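Local coordinates for microcin B17-processing protein McbB (Escherichia coli str. K-12 substr. MG1655, PDB 6GRH) that is required to convert the inactive microcin B17 precursor, McbA, into the active peptide antibiotic, at residues 110-115 against 122-127; 140-145 against 244-249; 170-173 against 178-181. One frame throughout, in Å; residues are numbered along the deposited sequence.

All three contacts reach one mixed sheet, and together they illustrate how an alpha/beta fold is assembled from separate stretches of chain. Contact 1 pairs helix 111-115 with strand 122-127, outermost in the sheet within this chain. Contact 2 packs helix 236-254 on the inner strand 139-144, its centre about 11 Å from that of contact 1. Contact 3, whose centre lies about 9 Å from that of contact 2, is the hairpin of strands 167-174 and 177-180, the first of which neighbours strand 139-144. Contact 1 closes before the other two begin, while contact 3 is nested inside the long loop closed by contact 2. Helix 236-254 also packs on Trp115 of contact 1 and Phe178 of contact 3, tying the three together.

Contact 1: residues 110-115 against 122-127; sequences NAREQW and VSHIID
Arg112 of helix 111-115 reaches Val122, Ser123 and Ile125 of strand 122-127, outermost in the sheet within this chain, and its side chain can be followed outward atom by atom. Arg112 CB lies 3.9 Å from Val122 O, and CG, set beside the backbone N, comes closer to that oxygen (3.4 Å from Arg112 CG to Val122 O) while also grazing the valine's CG1. Here the two side chains cross at about a right angle. Arg112 CD then packs 3.7 Å from Ile125 CG1, as the arginine and the isoleucine slide past each other in opposite directions. The chain bends at chi3 (94°), which turns the guanidinium toward the strand backbone. There Ser123 O takes two bonds from it: a short, fairly straight one from NH2 (2.7 Å from Arg112 NH2 to Ser123 O, 159° at the hydrogen) and a weak, more bent one from NE (3.2 Å from Arg112 NE to the same oxygen). The acceptor lies at the guanidinium edge, close to its plane. A water also links the two main chains near the start of the strand: it donates to Arg112 O at 2.6 Å and accepts from Val122 N at 3.1 Å. Trp115 CE3 approaches Val122 CG2 at 4.4 Å, a looser apolar touch, and the same indole packs on helix 236-254. The helix and strand, with strand 97-102, form a beta-alpha-beta unit, in which Ser123 OG turns to Asn97 and Ser98. The chemistry is thus divided: methylene groups lie along the backbone and Ile125, while NE and NH2 of a solvent-exposed arginine bond to a neutral carbonyl. A positive charge there would be expected to polarise the Ser123 carbonyl, and the water bridges backbone groups that do not meet directly.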
ATOM      1  N   ASN B 110      38.368  -4.684   9.737  1.00 34.79           N
ATOM      2  CA  ASN B 110      39.088  -4.204   8.555  1.00 34.87           C
ATOM      3  C   ASN B 110      38.339  -3.117   7.759  1.00 33.42           C
ATOM      4  O   ASN B 110      38.843  -2.657   6.737  1.00 32.56           O
ATOM      5  CB  ASN B 110      39.467  -5.401   7.670  1.00 35.83           C
ATOM      6  CG  ASN B 110      40.512  -6.301   8.315  1.00 38.30           C
ATOM      7  OD1 ASN B 110      40.305  -7.507   8.459  1.00 40.64           O
ATOM      8  ND2 ASN B 110      41.619  -5.720   8.739  1.00 38.34           N
ATOM      9  N   ALA B 111      37.169  -2.687   8.242  1.00 32.39           N
ATOM     10  CA  ALA B 111      36.250  -1.846   7.455  1.00 31.95           C
ATOM     11  C   ALA B 111      36.793  -0.452   7.219  1.00 32.40           C
ATOM     12  O   ALA B 111      36.684   0.055   6.129  1.00 31.50           O
ATOM     13  CB  ALA B 111      34.886  -1.742   8.122  1.00 31.36           C
ATOM     14  N   ARG B 112      37.420   0.138   8.230  1.00 33.23           N
ATOM     15  CA  ARG B 112      37.972   1.473   8.075  1.00 35.14           C
ATOM     16  C   ARG B 112      38.977   1.533   6.937  1.00 35.55           C
ATOM     17  O   ARG B 112      38.936   2.455   6.146  1.00 34.73           O
ATOM     18  CB  ARG B 112      38.631   1.944   9.344  1.00 37.46           C
ATOM     19  CG  ARG B 112      37.623   2.135  10.463  1.00 39.51           C
ATOM     20  CD  ARG B 112      38.307   1.877  11.770  1.00 43.14           C
ATOM     21  NE  ARG B 112      38.811   3.075  12.387  1.00 46.40           N
ATOM     22  CZ  ARG B 112      39.900   3.147  13.155  1.00 47.60           C
ATOM     23  NH1 ARG B 112      40.681   2.089  13.385  1.00 50.32           N
ATOM     24  NH2 ARG B 112      40.209   4.306  13.712  1.00 48.33           N
ATOM     25  N   GLU B 113      39.864   0.549   6.838  0.50 36.64           N
ATOM     26  CA  GLU B 113      40.910   0.605   5.817  0.50 37.87           C
ATOM     27  C   GLU B 113      40.389   0.167   4.441  0.50 36.66           C
ATOM     28  O   GLU B 113      40.706   0.816   3.443  0.50 36.95           O
ATOM     29  CB  GLU B 113      42.158  -0.176   6.244  0.50 39.81           C
ATOM     30  CG  GLU B 113      43.452   0.560   5.903  0.50 41.58           C
ATOM     31  CD  GLU B 113      43.667   1.807   6.753  0.50 43.06           C
ATOM     32  OE1 GLU B 113      43.680   2.937   6.205  0.50 43.23           O
ATOM     33  OE2 GLU B 113      43.829   1.654   7.980  0.50 45.01           O
ATOM     34  N   GLN B 114      39.583  -0.898   4.387  1.00 35.53           N
ATOM     35  CA  GLN B 114      38.981  -1.354   3.121  1.00 34.85           C
ATOM     36  C   GLN B 114      38.077  -0.335   2.471  1.00 33.44           C
ATOM     37  O   GLN B 114      38.154  -0.116   1.254  1.00 32.06           O
ATOM     38  CB  GLN B 114      38.136  -2.605   3.326  1.00 34.31           C
ATOM     39  CG  GLN B 114      38.936  -3.861   3.622  1.00 35.07           C
ATOM     40  CD  GLN B 114      38.046  -5.034   4.016  1.00 35.22           C
ATOM     41  OE1 GLN B 114      36.784  -4.960   3.999  1.00 33.63           O
ATOM     42  NE2 GLN B 114      38.695  -6.139   4.369  1.00 35.85           N
ATOM     43  N   TRP B 115      37.227   0.291   3.279  1.00 31.64           N
ATOM     44  CA  TRP B 115      36.159   1.107   2.725  1.00 30.93           C
ATOM     45  C   TRP B 115      36.613   2.477   2.259  1.00 30.91           C
ATOM     46  O   TRP B 115      35.873   3.139   1.553  1.00 29.32           O
ATOM     47  CB  TRP B 115      34.949   1.182   3.673  1.00 30.17           C
ATOM     48  CG  TRP B 115      34.282  -0.175   3.913  1.00 29.65           C
ATOM     49  CD1 TRP B 115      34.596  -1.373   3.339  1.00 29.52           C
ATOM     50  CD2 TRP B 115      33.183  -0.441   4.807  1.00 28.96           C
ATOM     51  NE1 TRP B 115      33.765  -2.370   3.829  1.00 29.34           N
ATOM     52  CE2 TRP B 115      32.891  -1.825   4.724  1.00 28.59           C
ATOM     53  CE3 TRP B 115      32.441   0.349   5.689  1.00 28.65           C
ATOM     54  CZ2 TRP B 115      31.867  -2.433   5.472  1.00 28.01           C
ATOM     55  CZ3 TRP B 115      31.408  -0.272   6.442  1.00 27.93           C
ATOM     56  CH2 TRP B 115      31.155  -1.637   6.326  1.00 27.95           C
ATOM     57  N   VAL B 122      35.206   6.225   7.709  1.00 30.62           N
ATOM     58  CA  VAL B 122      34.724   5.772   9.014  1.00 30.17           C
ATOM     59  C   VAL B 122      35.876   6.014   9.972  1.00 30.79           C
ATOM     60  O   VAL B 122      36.932   5.405   9.809  1.00 29.69           O
ATOM     61  CB  VAL B 122      34.384   4.275   9.026  1.00 30.09           C
ATOM     62  CG1 VAL B 122      33.968   3.824  10.430  1.00 30.27           C
ATOM     63  CG2 VAL B 122      33.304   3.960   8.008  1.00 29.39           C
ATOM     64  N   SER B 123      35.686   6.909  10.939  1.00 31.14           N
ATOM     65  CA  SER B 123      36.767   7.293  11.849  1.00 33.32           C
ATOM     66  C   SER B 123      37.015   6.263  12.941  1.00 33.44           C
ATOM     67  O   SER B 123      38.156   6.073  13.337  1.00 33.88           O
ATOM     68  CB  SER B 123      36.525   8.658  12.500  1.00 34.38           C
ATOM     69  OG  SER B 123      35.252   8.706  13.103  1.00 36.22           O
ATOM     70  N   HIS B 124      35.964   5.618  13.432  1.00 32.21           N
ATOM     71  CA  HIS B 124      36.081   4.718  14.564  1.00 33.40           C
ATOM     72  C   HIS B 124      35.060   3.610  14.482  1.00 31.88           C
ATOM     73  O   HIS B 124      33.932   3.859  14.052  1.00 30.16           O
ATOM     74  CB  HIS B 124      35.853   5.469  15.867  1.00 35.47           C
ATOM     75  CG  HIS B 124      36.894   6.498  16.163  1.00 38.33           C
ATOM     76  ND1 HIS B 124      36.722   7.836  15.867  1.00 39.63           N
ATOM     77  CD2 HIS B 124      38.132   6.385  16.700  1.00 40.87           C
ATOM     78  CE1 HIS B 124      37.809   8.504  16.235  1.00 40.83           C
ATOM     79  NE2 HIS B 124      38.675   7.647  16.747  1.00 41.60           N
ATOM     80  N   ILE B 125      35.472   2.408  14.890  1.00 32.24           N
ATOM     81  CA  ILE B 125      34.570   1.313  15.209  1.00 32.44           C
ATOM     82  C   ILE B 125      34.455   1.263  16.731  1.00 33.21           C
ATOM     83  O   ILE B 125      35.442   1.083  17.423  1.00 34.47           O
ATOM     84  CB  ILE B 125      35.085  -0.053  14.702  1.00 32.78           C
ATOM     85  CG1 ILE B 125      35.450   0.020  13.218  1.00 31.99           C
ATOM     86  CG2 ILE B 125      34.012  -1.133  14.905  1.00 32.44           C
ATOM     87  CD1 ILE B 125      34.354   0.498  12.278  1.00 30.51           C
ATOM     88  N   ILE B 126      33.259   1.446  17.250  1.00 32.73           N
ATOM     89  CA  ILE B 126      33.053   1.531  18.687  1.00 34.28           C
ATOM     90  C   ILE B 126      32.261   0.315  19.199  1.00 35.00           C
ATOM     91  O   ILE B 126      31.209  -0.047  18.648  1.00 32.82           O
ATOM     92  CB  ILE B 126      32.341   2.845  19.052  1.00 34.07           C
ATOM     93  CG1 ILE B 126      33.168   4.033  18.578  1.00 34.62           C
ATOM     94  CG2 ILE B 126      32.126   2.936  20.564  1.00 35.93           C
ATOM     95  CD1 ILE B 126      32.373   5.299  18.386  1.00 34.24           C
ATOM     96  N   ASP B 127      32.776  -0.316  20.247  1.00 36.96           N
ATOM     97  CA  ASP B 127      32.070  -1.402  20.904  1.00 38.95           C
ATOM     98  C   ASP B 127      30.988  -0.783  21.778  1.00 39.92           C
ATOM     99  O   ASP B 127      31.284   0.093  22.588  1.00 40.29           O
ATOM    100  CB  ASP B 127      33.025  -2.257  21.748  1.00 41.41           C
ATOM    101  CG  ASP B 127      32.381  -3.572  22.243  1.00 42.69           C
ATOM    102  OD1 ASP B 127      31.149  -3.630  22.440  1.00 43.27           O
ATOM    103  OD2 ASP B 127      33.132  -4.548  22.458  1.00 45.00           O
TER
HETATM  104  O   HOH W   1      37.138   4.365   6.145  1.00 48.28           O

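Contact 2: residues 140-145 against 244-249; sequences LIWLHL and HLIKRR. With EDO (1,2-ethanediol), chain J.
Trp142 and His144 point from strand 139-144 toward helix 236-254 and meet Ile246, which touches both rings. The CH-pi contacts come first. Ile246 CG2 sits over the six-membered ring of Trp142, 3.9 Å from its centroid and 12° off the normal, whereas CD1 lies over the His144 ring, 4.2 Å from that centroid. The isoleucine's chi1 (-67°) sets CG1 and CG2 against the indole, and the extended chi2 (171°) carries CD1 on to the histidine. Apolar packing completes the set: Ile246 CG1 lies 3.6 Å from Trp142 CZ2, and Arg249 CB meets the indole edge 3.7 Å from Trp142 CH2. The guanidinium turns elsewhere, to a salt bridge with Glu252 and a hydrogen bond to the main-chain O of Phe266. No hydrogen bond joins the two segments; instead Ser171 OG, on neighbouring strand 167-174, bonds to both Trp142 NE1 and His144 ND1, tying the rings to that strand. Farther round the helix, Arg248 NH2 binds a 1,2-ethanediol, probably from the crystallisation liquor, at 3.1 Å from its O1, and a second McbB subunit packs there. With helix 150-160 on Ile141 and Leu143, the sheet lies between helices, a three-layer alpha-beta-alpha sandwich.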
ATOM      1  N   LEU B 140      27.733  11.062  11.148  1.00 28.51           N
ATOM      2  CA  LEU B 140      26.736  10.002  10.954  1.00 27.97           C
ATOM      3  C   LEU B 140      27.086   8.823  11.865  1.00 28.22           C
ATOM      4  O   LEU B 140      28.184   8.270  11.792  1.00 29.41           O
ATOM      5  CB  LEU B 140      26.688   9.551   9.505  1.00 27.52           C
ATOM      6  CG  LEU B 140      25.723   8.422   9.095  1.00 27.50           C
ATOM      7  CD1 LEU B 140      24.279   8.829   9.315  1.00 27.88           C
ATOM      8  CD2 LEU B 140      25.955   8.045   7.651  1.00 27.41           C
ATOM      9  N   ILE B 141      26.169   8.453  12.742  1.00 26.99           N
ATOM     10  CA  ILE B 141      26.366   7.329  13.632  1.00 26.79           C
ATOM     11  C   ILE B 141      25.600   6.122  13.094  1.00 25.88           C
ATOM     12  O   ILE B 141      24.351   6.140  13.046  1.00 24.99           O
ATOM     13  CB  ILE B 141      25.905   7.661  15.074  1.00 27.36           C
ATOM     14  CG1 ILE B 141      26.644   8.895  15.595  1.00 28.50           C
ATOM     15  CG2 ILE B 141      26.074   6.449  15.975  1.00 27.59           C
ATOM     16  CD1 ILE B 141      26.211   9.365  16.969  1.00 29.46           C
ATOM     17  N   TRP B 142      26.338   5.082  12.707  1.00 25.08           N
ATOM     18  CA  TRP B 142      25.754   3.821  12.307  1.00 24.56           C
ATOM     19  C   TRP B 142      25.766   2.870  13.495  1.00 24.86           C
ATOM     20  O   TRP B 142      26.823   2.495  13.971  1.00 24.84           O
ATOM     21  CB  TRP B 142      26.521   3.195  11.129  1.00 24.63           C
ATOM     22  CG  TRP B 142      25.739   2.071  10.493  1.00 24.05           C
ATOM     23  CD1 TRP B 142      25.314   0.911  11.118  1.00 24.25           C
ATOM     24  CD2 TRP B 142      25.249   2.002   9.160  1.00 23.27           C
ATOM     25  NE1 TRP B 142      24.622   0.130  10.237  1.00 23.88           N
ATOM     26  CE2 TRP B 142      24.535   0.780   9.041  1.00 23.21           C
ATOM     27  CE3 TRP B 142      25.342   2.844   8.047  1.00 23.12           C
ATOM     28  CZ2 TRP B 142      23.913   0.378   7.855  1.00 22.68           C
ATOM     29  CZ3 TRP B 142      24.723   2.458   6.867  1.00 22.77           C
ATOM     30  CH2 TRP B 142      24.010   1.230   6.784  1.00 22.90           C
ATOM     31  N   LEU B 143      24.577   2.484  13.983  1.00 24.54           N
ATOM     32  CA  LEU B 143      24.467   1.521  15.071  1.00 25.10           C
ATOM     33  C   LEU B 143      24.029   0.174  14.517  1.00 24.56           C
ATOM     34  O   LEU B 143      22.929   0.068  14.004  1.00 23.72           O
ATOM     35  CB  LEU B 143      23.477   2.019  16.103  1.00 25.71           C
ATOM     36  CG  LEU B 143      23.086   1.113  17.266  1.00 26.76           C
ATOM     37  CD1 LEU B 143      24.281   0.700  18.119  1.00 27.78           C
ATOM     38  CD2 LEU B 143      22.034   1.841  18.111  1.00 27.70           C
ATOM     39  N   HIS B 144      24.881  -0.843  14.629  1.00 25.07           N
ATOM     40  CA  HIS B 144      24.590  -2.157  14.083  1.00 25.00           C
ATOM     41  C   HIS B 144      24.523  -3.142  15.241  1.00 26.13           C
ATOM     42  O   HIS B 144      25.498  -3.302  15.968  1.00 26.81           O
ATOM     43  CB  HIS B 144      25.644  -2.579  13.065  1.00 24.88           C
ATOM     44  CG  HIS B 144      25.483  -3.982  12.584  1.00 24.64           C
ATOM     45  ND1 HIS B 144      24.466  -4.355  11.738  1.00 24.61           N
ATOM     46  CD2 HIS B 144      26.157  -5.110  12.886  1.00 25.40           C
ATOM     47  CE1 HIS B 144      24.548  -5.655  11.512  1.00 25.07           C
ATOM     48  NE2 HIS B 144      25.587  -6.132  12.167  1.00 25.46           N
ATOM     49  N   LEU B 145      23.379  -3.826  15.374  1.00 26.40           N
ATOM     50  CA  LEU B 145      23.150  -4.804  16.438  1.00 28.47           C
ATOM     51  C   LEU B 145      22.772  -6.191  15.909  1.00 29.54           C
ATOM     52  O   LEU B 145      21.772  -6.324  15.188  1.00 28.57           O
ATOM     53  CB  LEU B 145      22.030  -4.312  17.353  1.00 29.19           C
ATOM     54  CG  LEU B 145      22.318  -2.997  18.079  1.00 30.24           C
ATOM     55  CD1 LEU B 145      21.111  -2.548  18.886  1.00 30.85           C
ATOM     56  CD2 LEU B 145      23.531  -3.148  18.982  1.00 31.32           C
ATOM     57  N   HIS B 244      28.306  -6.017   3.112  1.00 23.89           N
ATOM     58  CA  HIS B 244      28.236  -5.345   1.833  1.00 23.71           C
ATOM     59  C   HIS B 244      27.123  -4.292   1.765  1.00 23.34           C
ATOM     60  O   HIS B 244      27.344  -3.188   1.241  1.00 22.41           O
ATOM     61  CB  HIS B 244      28.083  -6.370   0.720  1.00 24.13           C
ATOM     62  CG  HIS B 244      28.203  -5.789  -0.645  1.00 24.09           C
ATOM     63  ND1 HIS B 244      29.357  -5.175  -1.101  1.00 23.62           N
ATOM     64  CD2 HIS B 244      27.301  -5.712  -1.653  1.00 23.85           C
ATOM     65  CE1 HIS B 244      29.146  -4.731  -2.329  1.00 24.23           C
ATOM     66  NE2 HIS B 244      27.914  -5.056  -2.691  1.00 24.64           N
ATOM     67  N   LEU B 245      25.925  -4.631   2.260  1.00 23.53           N
ATOM     68  CA  LEU B 245      24.830  -3.660   2.294  1.00 23.95           C
ATOM     69  C   LEU B 245      25.115  -2.409   3.119  1.00 23.27           C
ATOM     70  O   LEU B 245      24.764  -1.300   2.708  1.00 23.00           O
ATOM     71  CB  LEU B 245      23.521  -4.318   2.747  1.00 24.93           C
ATOM     72  CG  LEU B 245      22.830  -5.231   1.754  1.00 26.93           C
ATOM     73  CD1 LEU B 245      21.557  -5.815   2.379  1.00 27.86           C
ATOM     74  CD2 LEU B 245      22.431  -4.494   0.506  1.00 27.86           C
ATOM     75  N   ILE B 246      25.773  -2.590   4.257  1.00 23.18           N
ATOM     76  CA  ILE B 246      26.241  -1.479   5.096  1.00 22.93           C
ATOM     77  C   ILE B 246      27.217  -0.596   4.305  1.00 23.47           C
ATOM     78  O   ILE B 246      27.043   0.640   4.207  1.00 22.28           O
ATOM     79  CB  ILE B 246      26.865  -1.995   6.403  1.00 23.56           C
ATOM     80  CG1 ILE B 246      25.800  -2.655   7.295  1.00 23.57           C
ATOM     81  CG2 ILE B 246      27.534  -0.872   7.194  1.00 23.77           C
ATOM     82  CD1 ILE B 246      26.331  -3.384   8.509  1.00 23.73           C
ATOM     83  N   LYS B 247      28.220  -1.231   3.702  1.00 23.54           N
ATOM     84  CA  LYS B 247      29.188  -0.507   2.901  1.00 24.09           C
ATOM     85  C   LYS B 247      28.536   0.313   1.793  1.00 23.59           C
ATOM     86  O   LYS B 247      28.803   1.519   1.654  1.00 22.71           O
ATOM     87  CB  LYS B 247      30.226  -1.459   2.309  1.00 25.26           C
ATOM     88  CG  LYS B 247      31.380  -0.681   1.696  1.00 26.89           C
ATOM     89  CD  LYS B 247      32.286  -1.553   0.858  1.00 28.51           C
ATOM     90  CE  LYS B 247      31.742  -1.673  -0.550  1.00 27.98           C
ATOM     91  NZ  LYS B 247      32.743  -2.415  -1.323  1.00 28.55           N
ATOM     92  N   ARG B 248      27.654  -0.334   1.020  1.00 22.98           N
ATOM     93  CA  ARG B 248      27.016   0.359  -0.074  1.00 23.06           C
ATOM     94  C   ARG B 248      26.101   1.472   0.372  1.00 22.81           C
ATOM     95  O   ARG B 248      26.047   2.507  -0.272  1.00 22.40           O
ATOM     96  CB  ARG B 248      26.263  -0.577  -0.998  1.00 23.03           C
ATOM     97  CG  ARG B 248      27.183  -1.467  -1.783  1.00 23.90           C
ATOM     98  CD  ARG B 248      28.181  -0.676  -2.636  1.00 24.28           C
ATOM     99  NE  ARG B 248      28.697  -1.537  -3.681  1.00 24.93           N
ATOM    100  CZ  ARG B 248      29.834  -1.373  -4.335  1.00 26.09           C
ATOM    101  NH1 ARG B 248      30.646  -0.343  -4.093  1.00 26.74           N
ATOM    102  NH2 ARG B 248      30.144  -2.249  -5.282  1.00 27.08           N
ATOM    103  N   ARG B 249      25.431   1.279   1.496  1.00 23.21           N
ATOM    104  CA  ARG B 249      24.607   2.328   2.031  1.00 23.67           C
ATOM    105  C   ARG B 249      25.427   3.534   2.499  1.00 23.42           C
ATOM    106  O   ARG B 249      25.087   4.680   2.203  1.00 23.28           O
ATOM    107  CB  ARG B 249      23.658   1.756   3.112  1.00 24.76           C
ATOM    108  CG  ARG B 249      22.660   2.770   3.614  1.00 25.21           C
ATOM    109  CD  ARG B 249      21.603   3.041   2.563  1.00 25.97           C
ATOM    110  NE  ARG B 249      20.660   4.032   3.045  1.00 26.65           N
ATOM    111  CZ  ARG B 249      20.303   5.157   2.433  1.00 27.29           C
ATOM    112  NH1 ARG B 249      20.753   5.485   1.212  1.00 28.23           N
ATOM    113  NH2 ARG B 249      19.434   5.959   3.047  1.00 27.53           N
TER
HETATM  114  C1  EDO J 405      33.423  -2.021  -6.352  0.50 38.61           C
HETATM  115  O1  EDO J 405      32.480  -1.070  -6.853  0.50 37.48           O
HETATM  116  C2  EDO J 405      33.305  -3.283  -7.190  0.50 38.23           C
HETATM  117  O2  EDO J 405      33.929  -4.387  -6.539  0.50 39.20           O

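Contact 3: residues 170-173 against 178-181; sequences QSYY and FRID
Tyr172 and Arg179 form the hydrogen-bonded pair at the heart of this hairpin, Arg179 N giving its hydrogen to Tyr172 O at 2.8 Å and Tyr172 N returning one to Arg179 O at 3.2 Å. Over one face of the tyrosine ring lies Arg179 CB. On the opposite face of the sheet, Phe178 CD1 comes over the ring of Tyr173, 3.4 Å from Tyr173 CE1, with the planes 33° apart; Ser171 CB lies against Phe178 CZ. Beyond the last paired residues, Asp181 N bonds to Gln170 O (2.9 Å, 174°). Asp181 OD1 takes Tyr172 OH at 2.8 Å on its syn lone pair, and Asp181 OD2 takes Gln170 NE2 at 2.8 Å on the anti one. The bend of the glutamine at chi2 (78°) brings its amide round to that oxygen. A second shell of bonds is consistent with holding these groups in place: Tyr157 meets Gln170 OE1, Ser242 meets Tyr173 OH, Ser177 OG bonds to Arg179 NE, and Trp200 makes a cation-pi contact with the same arginine. The Gln170 side chain lies about 9 Å from the bound zinc ion. Tyr172 and Gln170 each donate to the buried carboxylate, and His193 ND1 bonds to OD2 as well, a setting that would probably favour its ionised form.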
ATOM      1  N   GLN B 170      20.393   2.844  11.921  1.00 24.00           N
ATOM      2  CA  GLN B 170      20.354   1.661  12.754  1.00 24.41           C
ATOM      3  C   GLN B 170      20.150   0.462  11.886  1.00 24.12           C
ATOM      4  O   GLN B 170      19.291   0.491  10.988  1.00 24.27           O
ATOM      5  CB  GLN B 170      19.211   1.707  13.770  1.00 24.62           C
ATOM      6  CG  GLN B 170      19.167   2.914  14.683  1.00 24.93           C
ATOM      7  CD  GLN B 170      18.614   4.190  14.060  1.00 24.87           C
ATOM      8  OE1 GLN B 170      19.035   5.278  14.436  1.00 25.80           O
ATOM      9  NE2 GLN B 170      17.645   4.078  13.184  1.00 23.58           N
ATOM     10  N   SER B 171      20.875  -0.609  12.185  1.00 23.55           N
ATOM     11  CA  SER B 171      20.701  -1.869  11.472  1.00 23.36           C
ATOM     12  C   SER B 171      20.641  -3.047  12.439  1.00 23.41           C
ATOM     13  O   SER B 171      21.237  -3.038  13.497  1.00 23.65           O
ATOM     14  CB  SER B 171      21.778  -2.043  10.386  1.00 22.75           C
ATOM     15  OG  SER B 171      23.066  -2.168  10.935  1.00 22.98           O
ATOM     16  N   TYR B 172      19.836  -4.037  12.088  1.00 23.27           N
ATOM     17  CA  TYR B 172      19.422  -5.096  13.013  1.00 23.95           C
ATOM     18  C   TYR B 172      18.652  -6.147  12.190  1.00 24.04           C
ATOM     19  O   TYR B 172      18.367  -5.930  11.002  1.00 22.73           O
ATOM     20  CB  TYR B 172      18.548  -4.513  14.168  1.00 24.18           C
ATOM     21  CG  TYR B 172      17.376  -3.725  13.672  1.00 23.47           C
ATOM     22  CD1 TYR B 172      17.512  -2.395  13.309  1.00 23.38           C
ATOM     23  CD2 TYR B 172      16.143  -4.333  13.475  1.00 23.95           C
ATOM     24  CE1 TYR B 172      16.452  -1.672  12.813  1.00 23.33           C
ATOM     25  CE2 TYR B 172      15.075  -3.624  12.970  1.00 23.41           C
ATOM     26  CZ  TYR B 172      15.228  -2.306  12.642  1.00 23.31           C
ATOM     27  OH  TYR B 172      14.189  -1.615  12.115  1.00 23.57           O
ATOM     28  N   TYR B 173      18.336  -7.265  12.829  1.00 24.98           N
ATOM     29  CA  TYR B 173      17.716  -8.391  12.186  1.00 25.58           C
ATOM     30  C   TYR B 173      16.334  -8.609  12.764  1.00 26.39           C
ATOM     31  O   TYR B 173      16.117  -8.450  13.943  1.00 26.15           O
ATOM     32  CB  TYR B 173      18.585  -9.633  12.325  1.00 26.19           C
ATOM     33  CG  TYR B 173      19.951  -9.439  11.705  1.00 25.92           C
ATOM     34  CD1 TYR B 173      20.193  -9.786  10.377  1.00 25.46           C
ATOM     35  CD2 TYR B 173      21.001  -8.864  12.442  1.00 26.08           C
ATOM     36  CE1 TYR B 173      21.450  -9.596   9.798  1.00 25.31           C
ATOM     37  CE2 TYR B 173      22.259  -8.666  11.879  1.00 26.23           C
ATOM     38  CZ  TYR B 173      22.479  -9.030  10.543  1.00 25.80           C
ATOM     39  OH  TYR B 173      23.720  -8.817   9.988  1.00 26.09           O
ATOM     40  N   PHE B 178      17.254  -8.565   7.188  1.00 24.07           N
ATOM     41  CA  PHE B 178      18.202  -7.559   7.659  1.00 23.35           C
ATOM     42  C   PHE B 178      17.553  -6.202   7.357  1.00 22.78           C
ATOM     43  O   PHE B 178      17.147  -5.921   6.233  1.00 22.34           O
ATOM     44  CB  PHE B 178      19.538  -7.742   6.964  1.00 22.88           C
ATOM     45  CG  PHE B 178      20.582  -6.731   7.361  1.00 22.65           C
ATOM     46  CD1 PHE B 178      20.862  -6.487   8.689  1.00 22.79           C
ATOM     47  CD2 PHE B 178      21.253  -6.005   6.391  1.00 22.48           C
ATOM     48  CE1 PHE B 178      21.809  -5.546   9.053  1.00 22.93           C
ATOM     49  CE2 PHE B 178      22.208  -5.066   6.742  1.00 22.17           C
ATOM     50  CZ  PHE B 178      22.488  -4.829   8.081  1.00 22.21           C
ATOM     51  N   ARG B 179      17.433  -5.368   8.374  1.00 22.99           N
ATOM     52  CA  ARG B 179      16.804  -4.052   8.261  1.00 23.17           C
ATOM     53  C   ARG B 179      17.821  -2.949   8.408  1.00 22.86           C
ATOM     54  O   ARG B 179      18.616  -2.960   9.345  1.00 23.47           O
ATOM     55  CB  ARG B 179      15.776  -3.874   9.378  1.00 24.13           C
ATOM     56  CG  ARG B 179      14.678  -4.911   9.359  1.00 25.52           C
ATOM     57  CD  ARG B 179      13.745  -4.650   8.216  1.00 26.22           C
ATOM     58  NE  ARG B 179      12.681  -5.654   8.185  1.00 27.42           N
ATOM     59  CZ  ARG B 179      11.545  -5.548   7.498  1.00 28.07           C
ATOM     60  NH1 ARG B 179      11.256  -4.463   6.780  1.00 27.89           N
ATOM     61  NH2 ARG B 179      10.675  -6.541   7.569  1.00 29.14           N
ATOM     62  N   ILE B 180      17.782  -1.979   7.510  1.00 22.41           N
ATOM     63  CA  ILE B 180      18.556  -0.777   7.677  1.00 22.55           C
ATOM     64  C   ILE B 180      17.525   0.343   7.720  1.00 22.23           C
ATOM     65  O   ILE B 180      16.820   0.588   6.742  1.00 21.56           O
ATOM     66  CB  ILE B 180      19.551  -0.540   6.527  1.00 22.64           C
ATOM     67  CG1 ILE B 180      20.541  -1.712   6.404  1.00 22.99           C
ATOM     68  CG2 ILE B 180      20.269   0.795   6.732  1.00 22.68           C
ATOM     69  CD1 ILE B 180      21.364  -1.648   5.142  1.00 23.30           C
ATOM     70  N   ASP B 181      17.449   1.041   8.848  1.00 22.12           N
ATOM     71  CA  ASP B 181      16.502   2.131   8.958  1.00 22.09           C
ATOM     72  C   ASP B 181      16.888   3.278   8.037  1.00 21.83           C
ATOM     73  O   ASP B 181      18.044   3.421   7.619  1.00 22.38           O
ATOM     74  CB  ASP B 181      16.405   2.649  10.407  1.00 22.46           C
ATOM     75  CG  ASP B 181      15.794   1.652  11.355  1.00 22.99           C
ATOM     76  OD1 ASP B 181      15.123   0.675  10.893  1.00 22.58           O
ATOM     77  OD2 ASP B 181      15.995   1.857  12.593  1.00 23.65           O
TER